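Local coordinates for paenibacillus xanthan lyase (Paenibacillus, PDB 6F2P), which cleaves the side chains of the polysaccharide xanthan by eliminative lyase action, releasing the terminal mannose residues, at residues T930-G934 / A1031-K1035; S949-N955 / S1014-I1020. The contacts are given in a common frame with arbitrary orientation. Where two conformers were deposited one is given. Numbering follows the deposited sequence.

Contact 1: residues T930-G934 / A1031-K1035. With CA (calcium ion), chain G.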
# COMPACT_ATOMS: atom_id res chain seq x y z
N THR A 930 29.86 60.35 -5.29
CA THR A 930 30.07 58.95 -4.85
C THR A 930 29.94 58.79 -3.34
O THR A 930 30.64 57.96 -2.72
CB THR A 930 31.41 58.31 -5.32
OG1 THR A 930 32.50 58.88 -4.59
CG2 THR A 930 31.61 58.51 -6.81
N ASP A 931 29.03 59.56 -2.75
CA ASP A 931 28.67 59.43 -1.34
C ASP A 931 27.55 58.41 -1.23
O ASP A 931 26.79 58.39 -0.27
CB ASP A 931 28.26 60.76 -0.73
CG ASP A 931 29.35 61.37 0.13
OD1 ASP A 931 30.28 60.62 0.54
OD2 ASP A 931 29.27 62.58 0.42
N ARG A 932 27.44 57.61 -2.28
CA ARG A 932 26.91 56.25 -2.22
C ARG A 932 25.40 56.06 -2.38
O ARG A 932 24.67 56.93 -2.86
CB ARG A 932 27.43 55.50 -0.98
CG ARG A 932 28.95 55.54 -0.79
CD ARG A 932 29.61 54.22 -1.12
NE ARG A 932 29.00 53.11 -0.41
CZ ARG A 932 28.40 52.08 -1.01
NH1 ARG A 932 28.36 52.04 -2.34
NH2 ARG A 932 27.87 51.11 -0.29
N TYR A 933 24.98 54.87 -1.94
CA TYR A 933 23.74 54.22 -2.34
C TYR A 933 23.11 54.42 -3.72
O TYR A 933 22.49 55.45 -4.01
CB TYR A 933 22.71 54.05 -1.22
CG TYR A 933 22.21 52.63 -1.25
CD1 TYR A 933 22.88 51.61 -0.56
CD2 TYR A 933 21.13 52.27 -2.04
CE1 TYR A 933 22.45 50.30 -0.63
CE2 TYR A 933 20.69 50.97 -2.11
CZ TYR A 933 21.35 49.98 -1.41
OH TYR A 933 20.89 48.68 -1.49
N GLY A 934 23.28 53.39 -4.54
CA GLY A 934 22.82 53.35 -5.91
C GLY A 934 23.82 54.05 -6.83
O GLY A 934 24.97 54.30 -6.45
N ALA A 1031 18.31 63.67 -1.03
CA ALA A 1031 17.55 62.45 -0.74
C ALA A 1031 18.23 61.26 -1.41
O ALA A 1031 18.46 61.28 -2.62
CB ALA A 1031 16.11 62.59 -1.22
N ASP A 1032 18.54 60.22 -0.64
CA ASP A 1032 19.29 59.08 -1.16
C ASP A 1032 18.64 57.73 -0.83
O ASP A 1032 17.90 57.18 -1.65
CB ASP A 1032 20.74 59.12 -0.65
CG ASP A 1032 21.64 58.10 -1.33
OD1 ASP A 1032 21.32 57.66 -2.46
OD2 ASP A 1032 22.68 57.75 -0.73
N ALA A 1033 18.90 57.21 0.36
CA ALA A 1033 18.36 55.91 0.76
C ALA A 1033 18.12 55.73 2.27
O ALA A 1033 18.82 56.31 3.11
CB ALA A 1033 19.26 54.78 0.22
N VAL A 1034 17.12 54.91 2.59
CA VAL A 1034 16.84 54.50 3.96
C VAL A 1034 16.96 52.98 4.10
O VAL A 1034 16.87 52.25 3.12
CB VAL A 1034 15.43 54.94 4.41
CG1 VAL A 1034 15.25 56.44 4.19
CG2 VAL A 1034 14.36 54.16 3.65
N LYS A 1035 17.17 52.51 5.33
CA LYS A 1035 17.25 51.08 5.60
C LYS A 1035 16.70 50.72 6.97
O LYS A 1035 17.17 51.22 7.99
CB LYS A 1035 18.69 50.56 5.47
CG LYS A 1035 18.81 49.06 5.69
CD LYS A 1035 20.18 48.52 5.28
CE LYS A 1035 21.28 48.95 6.23
NZ LYS A 1035 22.54 48.18 6.00
CA CA G . 20.53 56.59 -4.58
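Oxygens meet oxygens here, and a calcium ion makes this possible. Tyr933 O binds the ion at 2.3 Å, and Asp1032 OD1 binds it at 2.5 Å. The two ligand atoms, Tyr933 O and Asp1032 OD1, lie just 2.9 Å apart. Both are acceptors, so the metal and not a proton joins them. The second carboxylate oxygen, Asp1032 OD2, stays off the ion. It sits 3.0 Å from Arg932 O, again two acceptors side by side. Asp910, Asn911 and Asp936 complete the site.

Residues 930-934 form an irregular loop between strands 924-926 and 937-939. Tyr933 has positive phi (30°), as does Gly934 (82°). A CB on Gly934 would be about 3.1 Å from the ion and crowded by it. On the other side, Asp1032 (phi -130°, psi -84°) interrupts strand 1030-1039. Its CA-to-CB bond points toward the loop, and with chi1 t its OD1 reaches the ion.

Apolar contact is small. Tyr933 CB rests on Ala1033 CB at 3.8 Å, while the end of the tyrosine leads away and its side chain also touches Ile908 and Met967. Only 149 Å² is buried in all. Lys1035 points its charge at Trp1002 in a cation-pi contact, and Asp931 OD2 accepts a hydrogen bond from Ala970 N.

A loop carbonyl and a carboxylate from the break in strand 1030-1039 thus share one calcium ion. This is consistent with the structural calcium sites of galactose-binding-like beta-sandwich domains, the clan to which this Golvesin C-terminal domain belongs.

Contact 2: residues S949-N955 / S1014-I1020; sequences SVTFTPN and STGAIKI
Strands 949-952 and 1017-1020 run antiparallel at 161°, with axes 4.5 Å apart. Both are extended (phi/psi -83/109° at Phe952, -131/101° at Ile1018). Phe952, Ile1018 and Ile1020 lose the most surface here. Phe952 and Ile1018 form a hydrogen-bonded pair, CA to CA 5.0 Å; each N donates to the other's O at 2.9 Å. Val950 and Ile1020 form the next such pair, CA to CA 5.2 Å. Val950 N donates to Ile1020 O at 3.1 Å, and Ile1020 N to Val950 O at 2.9 Å. Between them, Thr951 and Lys1019 are a non-hydrogen-bonded pair, CA to CA 4.1 Å.

Phe952 is m with chi2 near 89°; both isoleucines are m at chi1 and t at chi2. Phe952 CE1 reaches Ile1020 CD1 at 3.9 Å, at the ring edge. Phe952 CB lies 4.3 Å from Ile1018 CB. These side chains and Val950 share one buried face. It packs on strands of the other sheet, 1030-1039 among them, as the core of a beta-sandwich of the galactose-binding-like clan. Neighbouring strands 917-920 and 978-984 extend the pairing on either side.

Thr951 (m) and Lys1019 (chi1 t) occupy the opposite, partly exposed face. Thr951 OG1 is 3.4 Å from Lys1019 CG, and Thr951 CG2 is 3.7 Å from Ala1017 CB. Past Phe952-Ile1018 no direct backbone hydrogen bonds join the segments, though Thr953 CA and Ala1017 CA stay 4.6 Å apart; Thr953 bonds to Gly916 and Ala1017 to Thr983. Thr953 (m) CG2 touches Gly1016 O at 3.3 Å. One water accepts from Gly1016 N at 2.8 Å and lies 3.1 Å from Pro954 O.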
# COMPACT_ATOMS: atom_id res chain seq x y z
N SER A 949 9.26 67.43 -1.05
CA SER A 949 9.36 66.28 -0.16
C SER A 949 9.65 64.97 -0.91
O SER A 949 9.23 64.78 -2.06
CB SER A 949 8.09 66.12 0.70
OG SER A 949 6.99 65.69 -0.07
N VAL A 950 10.41 64.09 -0.26
CA VAL A 950 10.67 62.75 -0.78
C VAL A 950 10.27 61.72 0.29
O VAL A 950 10.83 61.73 1.38
CB VAL A 950 12.16 62.55 -1.15
CG1 VAL A 950 12.43 61.11 -1.56
CG2 VAL A 950 12.57 63.51 -2.26
N THR A 951 9.30 60.86 -0.02
CA THR A 951 8.77 59.91 0.96
C THR A 951 9.13 58.44 0.67
O THR A 951 8.58 57.83 -0.24
CB THR A 951 7.23 60.03 1.09
OG1 THR A 951 6.89 61.35 1.52
CG2 THR A 951 6.69 59.03 2.10
N PHE A 952 10.04 57.88 1.47
CA PHE A 952 10.41 56.47 1.37
C PHE A 952 9.42 55.59 2.13
O PHE A 952 9.41 55.59 3.36
CB PHE A 952 11.81 56.24 1.95
CG PHE A 952 12.90 57.03 1.28
CD1 PHE A 952 13.24 58.30 1.73
CD2 PHE A 952 13.63 56.48 0.23
CE1 PHE A 952 14.26 59.02 1.13
CE2 PHE A 952 14.65 57.21 -0.37
CZ PHE A 952 14.97 58.48 0.08
N THR A 953 8.60 54.83 1.41
CA THR A 953 7.68 53.89 2.05
C THR A 953 8.16 52.44 1.87
O THR A 953 7.96 51.85 0.81
CB THR A 953 6.24 54.03 1.50
OG1 THR A 953 5.82 55.40 1.58
CG2 THR A 953 5.28 53.15 2.30
N PRO A 954 8.80 51.88 2.91
CA PRO A 954 9.29 50.49 2.86
C PRO A 954 8.17 49.48 3.03
O PRO A 954 7.12 49.80 3.60
CB PRO A 954 10.22 50.41 4.06
CG PRO A 954 9.63 51.37 5.03
CD PRO A 954 9.11 52.52 4.20
N ASN A 955 8.40 48.27 2.54
CA ASN A 955 7.48 47.16 2.75
C ASN A 955 8.00 46.30 3.90
O ASN A 955 8.92 45.50 3.73
CB ASN A 955 7.35 46.32 1.48
CG ASN A 955 6.16 45.38 1.52
OD1 ASN A 955 5.61 45.09 2.59
ND2 ASN A 955 5.75 44.90 0.35
N SER A 1014 2.71 48.67 4.51
CA SER A 1014 3.22 49.96 4.03
C SER A 1014 2.56 51.17 4.70
O SER A 1014 2.37 52.21 4.07
CB SER A 1014 3.08 50.06 2.51
OG SER A 1014 3.92 49.13 1.84
N THR A 1015 2.23 51.02 5.98
CA THR A 1015 1.61 52.09 6.76
C THR A 1015 2.66 52.96 7.44
O THR A 1015 2.34 53.86 8.22
CB THR A 1015 0.68 51.53 7.83
OG1 THR A 1015 1.15 50.24 8.23
CG2 THR A 1015 -0.74 51.42 7.29
N GLY A 1016 3.92 52.69 7.14
CA GLY A 1016 5.01 53.46 7.70
C GLY A 1016 5.74 54.20 6.60
O GLY A 1016 5.83 53.71 5.48
N ALA A 1017 6.25 55.39 6.92
CA ALA A 1017 6.94 56.19 5.93
C ALA A 1017 8.10 56.97 6.55
O ALA A 1017 8.13 57.23 7.75
CB ALA A 1017 5.98 57.14 5.25
N ILE A 1018 9.05 57.32 5.70
CA ILE A 1018 10.19 58.12 6.11
C ILE A 1018 10.33 59.26 5.11
O ILE A 1018 10.84 59.06 4.01
CB ILE A 1018 11.47 57.29 6.14
CG1 ILE A 1018 11.29 56.09 7.08
CG2 ILE A 1018 12.65 58.13 6.58
CD1 ILE A 1018 12.36 55.05 6.95
N LYS A 1019 9.85 60.44 5.50
CA LYS A 1019 9.79 61.59 4.61
C LYS A 1019 10.90 62.60 4.87
O LYS A 1019 11.27 62.85 6.02
CB LYS A 1019 8.42 62.29 4.71
CG LYS A 1019 8.26 63.47 3.75
CD LYS A 1019 7.04 64.34 4.09
CE LYS A 1019 5.73 63.64 3.76
NZ LYS A 1019 4.57 64.57 3.94
N ILE A 1020 11.45 63.16 3.80
CA ILE A 1020 12.41 64.25 3.89
C ILE A 1020 11.74 65.53 3.42
O ILE A 1020 11.30 65.61 2.28
CB ILE A 1020 13.65 63.97 3.03
CG1 ILE A 1020 14.43 62.78 3.60
CG2 ILE A 1020 14.53 65.20 2.95
CD1 ILE A 1020 15.56 62.32 2.72
O HOH W 1 5.85 50.84 6.18

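From the N terminus, the chain first reaches 930-934, then 949-955, then 1014-1020, and finally 1031-1035. Contact 1 therefore closes the outer loop, with 96 residues between its segments. Contact 2 closes an inner loop of 58 residues within it, so the two nest and do not cross. Strands 1017-1021 and 1030-1039 follow each other in the chain but belong to different sheets. The contact centres are about 15 Å apart, and the sheets meet between them. Phe952 CE2 lies 3.5 Å from Asp1032 O, and Val1034 CG1 lies 3.7 Å from Phe952 CD1. The calcium loop is thereby linked through strand 1030-1039 to the core of the Golvesin C-terminal domain.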